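Local coordinates for putative exported protein (PDB 5TTA) that is of unknown function but is made with a signal sequence, is probably exported, and contains a DUF5780 domain of the E-set clan, at residues K70-E76 and V210-N216; P88-D94 and S126-H132; K204-S208 and L243-Y247. One frame throughout, in Å; residues are numbered along the deposited sequence.

Interaction 1: residues K70-E76 and V210-N216; sequences KAIMDYE and VKQVTFN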
loop_
_atom_site.group_PDB
_atom_site.type_symbol
_atom_site.label_atom_id
_atom_site.label_comp_id
_atom_site.label_asym_id
_atom_site.label_seq_id
_atom_site.Cartn_x
_atom_site.Cartn_y
_atom_site.Cartn_z
ATOM N N LYS A 70 25.154 -7.161 -4.762
ATOM C CA LYS A 70 24.046 -6.251 -4.540
ATOM C C LYS A 70 22.805 -7.038 -4.169
ATOM O O LYS A 70 22.589 -8.144 -4.678
ATOM C CB LYS A 70 23.766 -5.413 -5.792
ATOM C CG LYS A 70 24.932 -4.544 -6.233
ATOM C CD LYS A 70 24.594 -3.848 -7.550
ATOM C CE LYS A 70 24.961 -4.713 -8.755
ATOM N NZ LYS A 70 24.686 -4.034 -10.061
ATOM N N ALA A 71 22.002 -6.464 -3.274
ATOM C CA ALA A 71 20.720 -7.055 -2.916
ATOM C C ALA A 71 19.748 -6.993 -4.091
ATOM O O ALA A 71 19.668 -5.981 -4.790
ATOM C CB ALA A 71 20.133 -6.324 -1.717
ATOM N N ILE A 72 18.977 -8.062 -4.282
ATOM C CA ILE A 72 18.054 -8.183 -5.410
ATOM C C ILE A 72 16.628 -7.931 -4.920
ATOM O O ILE A 72 16.074 -8.715 -4.137
ATOM C CB ILE A 72 18.186 -9.556 -6.088
ATOM C CG1 ILE A 72 19.522 -9.626 -6.858
ATOM C CG2 ILE A 72 16.982 -9.835 -7.025
ATOM C CD1 ILE A 72 19.922 -11.018 -7.294
HETATM N N MSE A 73 16.026 -6.833 -5.383
HETATM C CA MSE A 73 14.688 -6.474 -4.929
HETATM C C MSE A 73 13.579 -7.025 -5.822
HETATM O O MSE A 73 12.449 -7.144 -5.358
HETATM C CB MSE A 73 14.551 -4.946 -4.799
HETATM C CG MSE A 73 14.189 -4.200 -6.058
HETATM SE SE MSE A 73 14.068 -2.270 -5.707
HETATM C CE MSE A 73 12.532 -2.284 -4.610
ATOM N N ASP A 74 13.870 -7.367 -7.089
ATOM C CA ASP A 74 12.854 -7.953 -7.955
ATOM C C ASP A 74 13.537 -8.818 -9.010
ATOM O O ASP A 74 14.732 -8.690 -9.268
ATOM C CB ASP A 74 11.968 -6.855 -8.609
ATOM C CG ASP A 74 10.626 -7.395 -9.153
ATOM O OD1 ASP A 74 10.268 -8.574 -8.923
ATOM O OD2 ASP A 74 9.919 -6.623 -9.828
ATOM N N TYR A 75 12.788 -9.756 -9.572
ATOM C CA TYR A 75 13.318 -10.569 -10.660
ATOM C C TYR A 75 12.172 -10.967 -11.567
ATOM O O TYR A 75 11.001 -10.851 -11.209
ATOM C CB TYR A 75 14.091 -11.820 -10.158
ATOM C CG TYR A 75 13.285 -12.796 -9.305
ATOM C CD1 TYR A 75 12.159 -13.455 -9.821
ATOM C CD2 TYR A 75 13.686 -13.108 -8.014
ATOM C CE1 TYR A 75 11.428 -14.352 -9.053
ATOM C CE2 TYR A 75 12.978 -14.007 -7.245
ATOM C CZ TYR A 75 11.854 -14.629 -7.765
ATOM O OH TYR A 75 11.151 -15.524 -6.976
ATOM N N GLU A 76 12.525 -11.419 -12.764
ATOM C CA GLU A 76 11.601 -12.111 -13.654
ATOM C C GLU A 76 12.283 -13.399 -14.079
ATOM O O GLU A 76 13.407 -13.367 -14.596
ATOM C CB GLU A 76 11.218 -11.257 -14.869
ATOM C CG GLU A 76 10.532 -9.964 -14.459
ATOM C CD GLU A 76 10.115 -9.085 -15.631
ATOM O OE1 GLU A 76 9.532 -8.007 -15.366
ATOM O OE2 GLU A 76 10.359 -9.463 -16.801
ATOM N N VAL A 210 16.581 -16.845 -16.014
ATOM C CA VAL A 210 16.414 -15.483 -15.521
ATOM C C VAL A 210 16.244 -14.554 -16.708
ATOM O O VAL A 210 17.069 -14.565 -17.630
ATOM C CB VAL A 210 17.624 -15.056 -14.688
ATOM C CG1 VAL A 210 17.474 -13.594 -14.258
ATOM C CG2 VAL A 210 17.802 -15.984 -13.463
ATOM N N LYS A 211 15.176 -13.761 -16.694
ATOM C CA LYS A 211 14.919 -12.780 -17.742
ATOM C C LYS A 211 15.547 -11.444 -17.380
ATOM O O LYS A 211 16.263 -10.847 -18.185
ATOM C CB LYS A 211 13.404 -12.659 -17.973
ATOM C CG LYS A 211 12.947 -11.627 -19.025
ATOM C CD LYS A 211 11.428 -11.761 -19.240
ATOM C CE LYS A 211 10.890 -10.811 -20.327
ATOM N NZ LYS A 211 10.727 -9.422 -19.821
ATOM N N GLN A 212 15.337 -10.988 -16.156
ATOM C CA GLN A 212 15.987 -9.777 -15.664
ATOM C C GLN A 212 15.945 -9.774 -14.141
ATOM O O GLN A 212 15.201 -10.535 -13.516
ATOM C CB GLN A 212 15.309 -8.517 -16.209
ATOM C CG GLN A 212 13.858 -8.327 -15.779
ATOM C CD GLN A 212 13.338 -6.946 -16.185
ATOM O OE1 GLN A 212 13.265 -6.627 -17.363
ATOM N NE2 GLN A 212 13.010 -6.123 -15.201
ATOM N N VAL A 213 16.729 -8.880 -13.547
ATOM C CA VAL A 213 16.664 -8.650 -12.102
ATOM C C VAL A 213 16.779 -7.157 -11.851
ATOM O O VAL A 213 17.345 -6.405 -12.655
ATOM C CB VAL A 213 17.731 -9.400 -11.255
ATOM C CG1 VAL A 213 17.835 -10.907 -11.589
ATOM C CG2 VAL A 213 19.068 -8.717 -11.291
ATOM N N THR A 214 16.239 -6.731 -10.710
ATOM C CA THR A 214 16.285 -5.339 -10.275
ATOM C C THR A 214 16.966 -5.296 -8.915
ATOM O O THR A 214 16.536 -5.995 -7.993
ATOM C CB THR A 214 14.881 -4.739 -10.164
ATOM O OG1 THR A 214 14.189 -4.889 -11.411
ATOM C CG2 THR A 214 14.971 -3.253 -9.781
ATOM N N PHE A 215 18.028 -4.502 -8.796
ATOM C CA PHE A 215 18.758 -4.407 -7.533
ATOM C C PHE A 215 18.173 -3.301 -6.655
ATOM O O PHE A 215 17.319 -2.510 -7.079
ATOM C CB PHE A 215 20.253 -4.179 -7.801
ATOM C CG PHE A 215 20.905 -5.274 -8.605
ATOM C CD1 PHE A 215 21.294 -6.470 -8.005
ATOM C CD2 PHE A 215 21.155 -5.106 -9.954
ATOM C CE1 PHE A 215 21.899 -7.481 -8.741
ATOM C CE2 PHE A 215 21.764 -6.113 -10.703
ATOM C CZ PHE A 215 22.140 -7.296 -10.096
ATOM N N ASN A 216 18.613 -3.278 -5.392
ATOM C CA ASN A 216 18.070 -2.331 -4.425
ATOM C C ASN A 216 18.355 -0.887 -4.787
ATOM O O ASN A 216 17.623 -0.003 -4.335
ATOM C CB ASN A 216 18.612 -2.613 -3.017
ATOM C CG ASN A 216 17.726 -3.564 -2.245
ATOM O OD1 ASN A 216 16.916 -4.279 -2.840
ATOM N ND2 ASN A 216 17.871 -3.586 -0.915
#
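Strands 72-82 and 205-215 pair antiparallel in the main sheet of this alpha/beta protein, and two classic beta bulges interrupt the pairing. In the first, Met73 and Asp74 both face Thr214. Its carbonyl oxygen takes two N-H groups, with Met73 N to Thr214 O at 2.8 Å and Asp74 N to Thr214 O at 3.1 Å. Met73 N lies in the carbonyl plane and Asp74 N is tilted slightly from it. Thr214 N also returns a nearly straight bond to Asp74 O, 170° at the hydrogen. In the second, Lys211 and Gln212 both face Glu76. Lys211 N reaches Glu76 O at 2.8 Å, while the bond from Gln212 N to Glu76 O is weak. Between the bulges Glu76 N bonds to Gln212 O.

Side chains add to both ends. Lys70 arches over Phe215. A bend at chi3 (-88°) brings the end of the chain above the ring, with Lys70 CE 3.8 Å from the Phe215 ring centroid and almost on its normal. Lys70 NZ stands over the same face as a cation-pi partner, 4.0 Å from the Phe215 ring centroid. Val213 CG2 lies against the opposite face, toward the rim. Glu76 runs extended alongside Gln212, and its carboxylate stacks on the Gln212 amide with the planes 7° apart. Glu76 OE2 also meets Lys211 NZ at 3.0 Å in a salt bridge, nearly in line with its C-O bond.

Asp74 turns to a different partner: its carboxylate forms a salt bridge with Arg135. Leu41 covers Ile72, Tyr75 and Val213. The salt bridge from Lys211 probably offsets the Glu76 charge, and with the amide stack it probably limits rotation of the Glu76 carboxylate.

Interaction 2: residues P88-D94 and S126-H132; sequences PLELYWD and SPKSYSH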
loop_
_atom_site.group_PDB
_atom_site.type_symbol
_atom_site.label_atom_id
_atom_site.label_comp_id
_atom_site.label_asym_id
_atom_site.label_seq_id
_atom_site.Cartn_x
_atom_site.Cartn_y
_atom_site.Cartn_z
ATOM N N PRO A 88 7.161 -30.851 -24.886
ATOM C CA PRO A 88 6.767 -29.648 -24.147
ATOM C C PRO A 88 5.289 -29.655 -23.765
ATOM O O PRO A 88 4.426 -30.133 -24.508
ATOM C CB PRO A 88 7.079 -28.514 -25.135
ATOM C CG PRO A 88 6.916 -29.169 -26.504
ATOM C CD PRO A 88 7.369 -30.605 -26.328
ATOM N N LEU A 89 4.997 -29.086 -22.598
ATOM C CA LEU A 89 3.642 -29.087 -22.042
ATOM C C LEU A 89 3.116 -27.668 -21.922
ATOM O O LEU A 89 3.828 -26.777 -21.435
ATOM C CB LEU A 89 3.602 -29.757 -20.662
ATOM C CG LEU A 89 3.949 -31.239 -20.664
ATOM C CD1 LEU A 89 4.148 -31.714 -19.221
ATOM C CD2 LEU A 89 2.843 -32.002 -21.337
ATOM N N GLU A 90 1.864 -27.464 -22.341
ATOM C CA GLU A 90 1.147 -26.228 -22.043
ATOM C C GLU A 90 0.439 -26.389 -20.705
ATOM O O GLU A 90 -0.337 -27.338 -20.526
ATOM C CB GLU A 90 0.112 -25.901 -23.115
ATOM C CG GLU A 90 0.689 -25.535 -24.448
ATOM C CD GLU A 90 -0.389 -25.139 -25.440
ATOM O OE1 GLU A 90 -0.719 -23.934 -25.519
ATOM O OE2 GLU A 90 -0.909 -26.042 -26.124
ATOM N N LEU A 91 0.685 -25.451 -19.789
ATOM C CA LEU A 91 0.118 -25.487 -18.446
ATOM C C LEU A 91 -0.760 -24.278 -18.151
ATOM O O LEU A 91 -0.549 -23.189 -18.674
ATOM C CB LEU A 91 1.228 -25.525 -17.365
ATOM C CG LEU A 91 2.211 -26.693 -17.472
ATOM C CD1 LEU A 91 3.144 -26.650 -16.256
ATOM C CD2 LEU A 91 1.473 -28.012 -17.514
ATOM N N TYR A 92 -1.749 -24.488 -17.272
ATOM C CA TYR A 92 -2.298 -23.412 -16.455
ATOM C C TYR A 92 -1.349 -23.216 -15.270
ATOM O O TYR A 92 -1.551 -23.757 -14.176
ATOM C CB TYR A 92 -3.716 -23.759 -15.993
ATOM C CG TYR A 92 -4.732 -23.848 -17.108
ATOM C CD1 TYR A 92 -5.215 -22.700 -17.731
ATOM C CD2 TYR A 92 -5.227 -25.082 -17.521
ATOM C CE1 TYR A 92 -6.165 -22.776 -18.737
ATOM C CE2 TYR A 92 -6.195 -25.168 -18.539
ATOM C CZ TYR A 92 -6.652 -24.006 -19.134
ATOM O OH TYR A 92 -7.584 -24.062 -20.141
ATOM N N TRP A 93 -0.281 -22.427 -15.504
ATOM C CA TRP A 93 0.852 -22.390 -14.580
ATOM C C TRP A 93 0.473 -21.874 -13.196
ATOM O O TRP A 93 1.032 -22.331 -12.189
ATOM C CB TRP A 93 1.967 -21.497 -15.129
ATOM C CG TRP A 93 2.756 -22.122 -16.235
ATOM C CD1 TRP A 93 2.450 -22.139 -17.577
ATOM C CD2 TRP A 93 3.986 -22.833 -16.086
ATOM N NE1 TRP A 93 3.444 -22.815 -18.271
ATOM C CE2 TRP A 93 4.402 -23.234 -17.378
ATOM C CE3 TRP A 93 4.797 -23.144 -14.978
ATOM C CZ2 TRP A 93 5.584 -23.972 -17.593
ATOM C CZ3 TRP A 93 5.967 -23.858 -15.177
ATOM C CH2 TRP A 93 6.367 -24.264 -16.492
ATOM N N ASP A 94 -0.376 -20.848 -13.133
ATOM C CA ASP A 94 -0.779 -20.233 -11.870
ATOM C C ASP A 94 -2.224 -20.559 -11.494
ATOM O O ASP A 94 -2.886 -19.756 -10.833
ATOM C CB ASP A 94 -0.563 -18.717 -11.910
ATOM C CG ASP A 94 -1.237 -18.036 -13.094
ATOM O OD1 ASP A 94 -2.019 -18.687 -13.826
ATOM O OD2 ASP A 94 -0.994 -16.813 -13.296
ATOM N N SER A 126 -3.982 -17.261 -15.264
ATOM C CA SER A 126 -3.433 -16.898 -16.566
ATOM C C SER A 126 -3.858 -17.912 -17.640
ATOM O O SER A 126 -4.181 -19.059 -17.330
ATOM C CB SER A 126 -1.908 -16.833 -16.486
ATOM O OG SER A 126 -1.490 -15.824 -15.573
ATOM N N PRO A 127 -3.875 -17.511 -18.914
ATOM C CA PRO A 127 -4.189 -18.471 -19.984
ATOM C C PRO A 127 -3.220 -19.648 -20.028
ATOM O O PRO A 127 -2.045 -19.525 -19.687
ATOM C CB PRO A 127 -4.063 -17.626 -21.264
ATOM C CG PRO A 127 -4.446 -16.227 -20.827
ATOM C CD PRO A 127 -3.765 -16.128 -19.427
ATOM N N LYS A 128 -3.702 -20.783 -20.537
ATOM C CA LYS A 128 -2.810 -21.925 -20.752
ATOM C C LYS A 128 -1.675 -21.519 -21.690
ATOM O O LYS A 128 -1.898 -20.778 -22.656
ATOM C CB LYS A 128 -3.589 -23.108 -21.348
ATOM C CG LYS A 128 -2.767 -24.417 -21.390
ATOM C CD LYS A 128 -3.384 -25.498 -22.286
ATOM C CE LYS A 128 -4.407 -26.343 -21.578
ATOM N NZ LYS A 128 -5.204 -27.155 -22.553
ATOM N N SER A 129 -0.455 -21.977 -21.396
ATOM C CA SER A 129 0.724 -21.506 -22.129
ATOM C C SER A 129 1.898 -22.458 -21.928
ATOM O O SER A 129 2.005 -23.122 -20.896
ATOM C CB SER A 129 1.112 -20.086 -21.685
ATOM O OG SER A 129 2.333 -19.662 -22.275
ATOM N N TYR A 130 2.803 -22.510 -22.923
ATOM C CA TYR A 130 4.049 -23.256 -22.711
ATOM C C TYR A 130 4.948 -22.603 -21.659
ATOM O O TYR A 130 5.761 -23.284 -21.026
ATOM C CB TYR A 130 4.835 -23.396 -24.027
ATOM C CG TYR A 130 4.286 -24.432 -25.005
ATOM C CD1 TYR A 130 4.374 -25.796 -24.732
ATOM C CD2 TYR A 130 3.703 -24.037 -26.212
ATOM C CE1 TYR A 130 3.865 -26.747 -25.623
ATOM C CE2 TYR A 130 3.213 -24.974 -27.105
ATOM C CZ TYR A 130 3.293 -26.320 -26.806
ATOM O OH TYR A 130 2.786 -27.237 -27.701
ATOM N N SER A 131 4.864 -21.297 -21.482
ATOM C CA SER A 131 5.767 -20.628 -20.558
ATOM C C SER A 131 5.021 -19.847 -19.480
ATOM O O SER A 131 3.877 -19.430 -19.652
ATOM C CB SER A 131 6.691 -19.658 -21.290
ATOM O OG SER A 131 5.927 -18.579 -21.794
ATOM N N HIS A 132 5.718 -19.588 -18.377
ATOM C CA HIS A 132 5.227 -18.665 -17.366
ATOM C C HIS A 132 6.384 -17.849 -16.813
ATOM O O HIS A 132 7.464 -18.385 -16.549
ATOM C CB HIS A 132 4.530 -19.392 -16.203
ATOM C CG HIS A 132 3.918 -18.452 -15.213
ATOM N ND1 HIS A 132 2.825 -17.675 -15.519
ATOM C CD2 HIS A 132 4.242 -18.159 -13.927
ATOM C CE1 HIS A 132 2.489 -16.952 -14.462
ATOM N NE2 HIS A 132 3.340 -17.220 -13.485
HETATM O O HOH W 1 6.492 -25.769 -21.744
HETATM O O HOH W 2 -0.490 -20.148 -17.426
HETATM O O HOH W 3 -3.740 -20.663 -14.969
#
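Glu90 lays its CG methylene over the centre of the Tyr130 ring, 3.4 Å from the centroid and close to the ring normal. Pro88 CB touches the same tyrosine at CE1, 3.7 Å away. Two residues further along, Lys128 CB sits over a face of the Tyr92 ring, toward the rim. The Lys128 chain bends at chi3 (-86°), and its CE comes back to CE2 of that ring. Its CD packs on Glu90 CB.

The backbones meet at a single antiparallel bridge, the hydrogen-bonded pair Leu91 and Ser129. Leu91 N reaches Ser129 O at 2.9 Å, and Ser129 N returns a bond to Leu91 O. The indole Trp93 NE1 reaches the same Ser129 O at 3.0 Å, from the opposite face of the carbonyl plane. Both donors stand well out of that plane, but the oxygen is close to the plane of the indole. Leu91 CD1 covers one face of the indole. On the other, His132 CB presses against the five-membered ring, 3.3 Å from Trp93 CG. The imidazole is nearly parallel to that ring but slid aside, with little overlap.

At the far end Asp94 grips Ser126 with both carboxylate oxygens. Asp94 OD1 accepts from Ser126 N at 2.8 Å, and Asp94 OD2 from Ser126 OG at 2.5 Å, each met on the syn side. Water 3 joins Asp94 OD1 to Ser126 O, and water 2 links Trp93 N with Pro127 O.

Leu91 and Trp93 also pack on Ala81 of strand 72-82. This is a surface pairing of two mostly loop segments beside the sheet. The NE1 bond and the groups on its two faces probably fix the indole, and the two-point carboxylate grip probably sets the orientation of Ser126.

Interaction 3: residues K204-S208 and L243-Y247; sequences KYIIS and LENYY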
loop_
_atom_site.group_PDB
_atom_site.type_symbol
_atom_site.label_atom_id
_atom_site.label_comp_id
_atom_site.label_asym_id
_atom_site.label_seq_id
_atom_site.Cartn_x
_atom_site.Cartn_y
_atom_site.Cartn_z
ATOM N N LYS A 204 7.445 -33.631 -15.677
ATOM C CA LYS A 204 8.630 -34.337 -15.213
ATOM C C LYS A 204 9.828 -33.415 -15.068
ATOM O O LYS A 204 10.657 -33.621 -14.175
ATOM C CB LYS A 204 8.966 -35.482 -16.188
ATOM C CG LYS A 204 10.154 -36.347 -15.802
ATOM C CD LYS A 204 9.928 -37.090 -14.495
ATOM C CE LYS A 204 10.746 -38.377 -14.451
ATOM N NZ LYS A 204 12.186 -38.104 -14.270
ATOM N N TYR A 205 9.911 -32.381 -15.896
ATOM C CA TYR A 205 11.047 -31.485 -15.890
ATOM C C TYR A 205 10.568 -30.060 -16.043
ATOM O O TYR A 205 9.676 -29.767 -16.848
ATOM C CB TYR A 205 12.028 -31.799 -17.051
ATOM C CG TYR A 205 12.480 -33.236 -17.165
ATOM C CD1 TYR A 205 13.593 -33.699 -16.443
ATOM C CD2 TYR A 205 11.858 -34.113 -18.052
ATOM C CE1 TYR A 205 14.033 -34.999 -16.565
ATOM C CE2 TYR A 205 12.298 -35.414 -18.194
ATOM C CZ TYR A 205 13.384 -35.855 -17.445
ATOM O OH TYR A 205 13.806 -37.153 -17.574
ATOM N N ILE A 206 11.192 -29.179 -15.289
ATOM C CA ILE A 206 11.002 -27.746 -15.418
ATOM C C ILE A 206 12.373 -27.159 -15.690
ATOM O O ILE A 206 13.327 -27.464 -14.968
ATOM C CB ILE A 206 10.368 -27.158 -14.149
ATOM C CG1 ILE A 206 8.953 -27.736 -13.991
ATOM C CG2 ILE A 206 10.375 -25.637 -14.189
ATOM C CD1 ILE A 206 8.333 -27.354 -12.727
ATOM N N ILE A 207 12.503 -26.388 -16.764
ATOM C CA ILE A 207 13.755 -25.685 -17.012
ATOM C C ILE A 207 13.438 -24.206 -16.978
ATOM O O ILE A 207 12.347 -23.799 -17.383
ATOM C CB ILE A 207 14.410 -26.113 -18.351
ATOM C CG1 ILE A 207 13.479 -25.814 -19.521
ATOM C CG2 ILE A 207 14.714 -27.632 -18.327
ATOM C CD1 ILE A 207 14.169 -26.035 -20.918
ATOM N N SER A 208 14.377 -23.409 -16.455
ATOM C CA SER A 208 14.134 -22.003 -16.184
ATOM C C SER A 208 15.273 -21.123 -16.684
ATOM O O SER A 208 16.387 -21.591 -16.982
ATOM C CB SER A 208 13.912 -21.760 -14.691
ATOM O OG SER A 208 12.987 -22.721 -14.178
ATOM N N LEU A 243 17.527 -32.508 -20.762
ATOM C CA LEU A 243 16.672 -32.227 -19.608
ATOM C C LEU A 243 17.280 -32.773 -18.318
ATOM O O LEU A 243 17.327 -32.069 -17.301
ATOM C CB LEU A 243 15.270 -32.783 -19.828
ATOM C CG LEU A 243 14.499 -32.107 -20.969
ATOM C CD1 LEU A 243 13.231 -32.889 -21.307
ATOM C CD2 LEU A 243 14.172 -30.667 -20.635
ATOM N N GLU A 244 17.755 -34.018 -18.346
ATOM C CA GLU A 244 18.303 -34.621 -17.133
ATOM C C GLU A 244 19.509 -33.859 -16.605
ATOM O O GLU A 244 19.699 -33.778 -15.391
ATOM C CB GLU A 244 18.685 -36.078 -17.383
ATOM C CG GLU A 244 17.507 -37.050 -17.398
ATOM C CD GLU A 244 16.945 -37.322 -16.001
ATOM O OE1 GLU A 244 15.717 -37.537 -15.872
ATOM O OE2 GLU A 244 17.737 -37.327 -15.033
ATOM N N ASN A 245 20.331 -33.288 -17.486
ATOM C CA ASN A 245 21.570 -32.654 -17.058
ATOM C C ASN A 245 21.488 -31.137 -17.087
ATOM O O ASN A 245 22.524 -30.469 -16.996
ATOM C CB ASN A 245 22.728 -33.154 -17.924
ATOM C CG ASN A 245 22.892 -34.654 -17.833
ATOM O OD1 ASN A 245 23.008 -35.207 -16.743
ATOM N ND2 ASN A 245 22.856 -35.325 -18.976
ATOM N N TYR A 246 20.276 -30.586 -17.176
ATOM C CA TYR A 246 20.106 -29.147 -17.408
ATOM C C TYR A 246 20.737 -28.313 -16.294
ATOM O O TYR A 246 21.336 -27.269 -16.563
ATOM C CB TYR A 246 18.621 -28.799 -17.570
ATOM C CG TYR A 246 18.391 -27.367 -18.043
ATOM C CD1 TYR A 246 18.381 -27.050 -19.407
ATOM C CD2 TYR A 246 18.247 -26.339 -17.138
ATOM C CE1 TYR A 246 18.196 -25.743 -19.843
ATOM C CE2 TYR A 246 18.069 -25.026 -17.561
ATOM C CZ TYR A 246 18.042 -24.736 -18.903
ATOM O OH TYR A 246 17.848 -23.439 -19.304
ATOM N N TYR A 247 20.651 -28.766 -15.045
ATOM C CA TYR A 247 21.254 -28.034 -13.941
ATOM C C TYR A 247 22.567 -28.641 -13.464
ATOM O O TYR A 247 23.071 -28.242 -12.413
ATOM C CB TYR A 247 20.253 -27.922 -12.782
ATOM C CG TYR A 247 19.061 -27.086 -13.162
ATOM C CD1 TYR A 247 19.199 -25.721 -13.393
ATOM C CD2 TYR A 247 17.798 -27.659 -13.301
ATOM C CE1 TYR A 247 18.114 -24.939 -13.741
ATOM C CE2 TYR A 247 16.715 -26.894 -13.668
ATOM C CZ TYR A 247 16.870 -25.539 -13.880
ATOM O OH TYR A 247 15.768 -24.774 -14.202
HETATM O O HOH W 4 18.587 -21.260 -17.984
#
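The C-terminal end of the chain, with the last turn of helix 240-244, packs here against the start of strand 205-215 of the antiparallel sheet.

Apolar contacts make the middle. Leu243 CB lies over the centre of the Tyr205 ring, 3.9 Å from the centroid, and Leu243 CD1 reaches Tyr205 CD2 at the rim. Lys204 CG covers the opposite face of that ring. Ile207 meets Tyr246 at about a right angle, with Ile207 CB 3.8 Å from the Tyr246 ring centroid. Ile207 CG2 points away from its own carbonyl carbon and touches both Tyr246 CG and Leu243 CD2. Tyr246 in turn lays CD2 over the face of Tyr247. Phe233 of helix 226-233 also touches Ile207 and Tyr246.

Polar contacts lie at both ends. The phenol Tyr205 OH donates to the anti lone pair of Glu244 OE1, at 2.6 Å, with carboxylate and ring almost perpendicular (85°). Lys204 NZ forms only a long salt bridge to Glu244 OE1, at 3.9 Å. Both probably favour a charged carboxylate. At the other end Ser208 N gives a weak bond to Tyr247 OH. That hydroxyl also bonds Ser46 OG, as does Ser208 OG, tying in strand 41-50.

Water completes the set. Tyr246 OH, also bonded to Trp229 NE1, meets water 4 at 2.7 Å.

Overall arrangement
From the N terminus, the chain first enters interaction 1 at 70-76, runs along strand 72-82 and reaches 88-94. Interaction 2 closes the shorter loop, when 126-132 returns beside 88-94 and leads into strand 131-135. This loop is nested inside the larger one that interaction 1 closes at 210-216. Interaction 3 starts at 204-208, earlier on the same strand 205-215, and ends at 243-247, so it crosses interaction 1. Interactions 2 and 3 follow in series. All three reach one antiparallel sheet. The centres of interactions 1 and 2 are about 23 Å apart, on opposite sides of the chain's centre. Interaction 3 adds the C-terminal end.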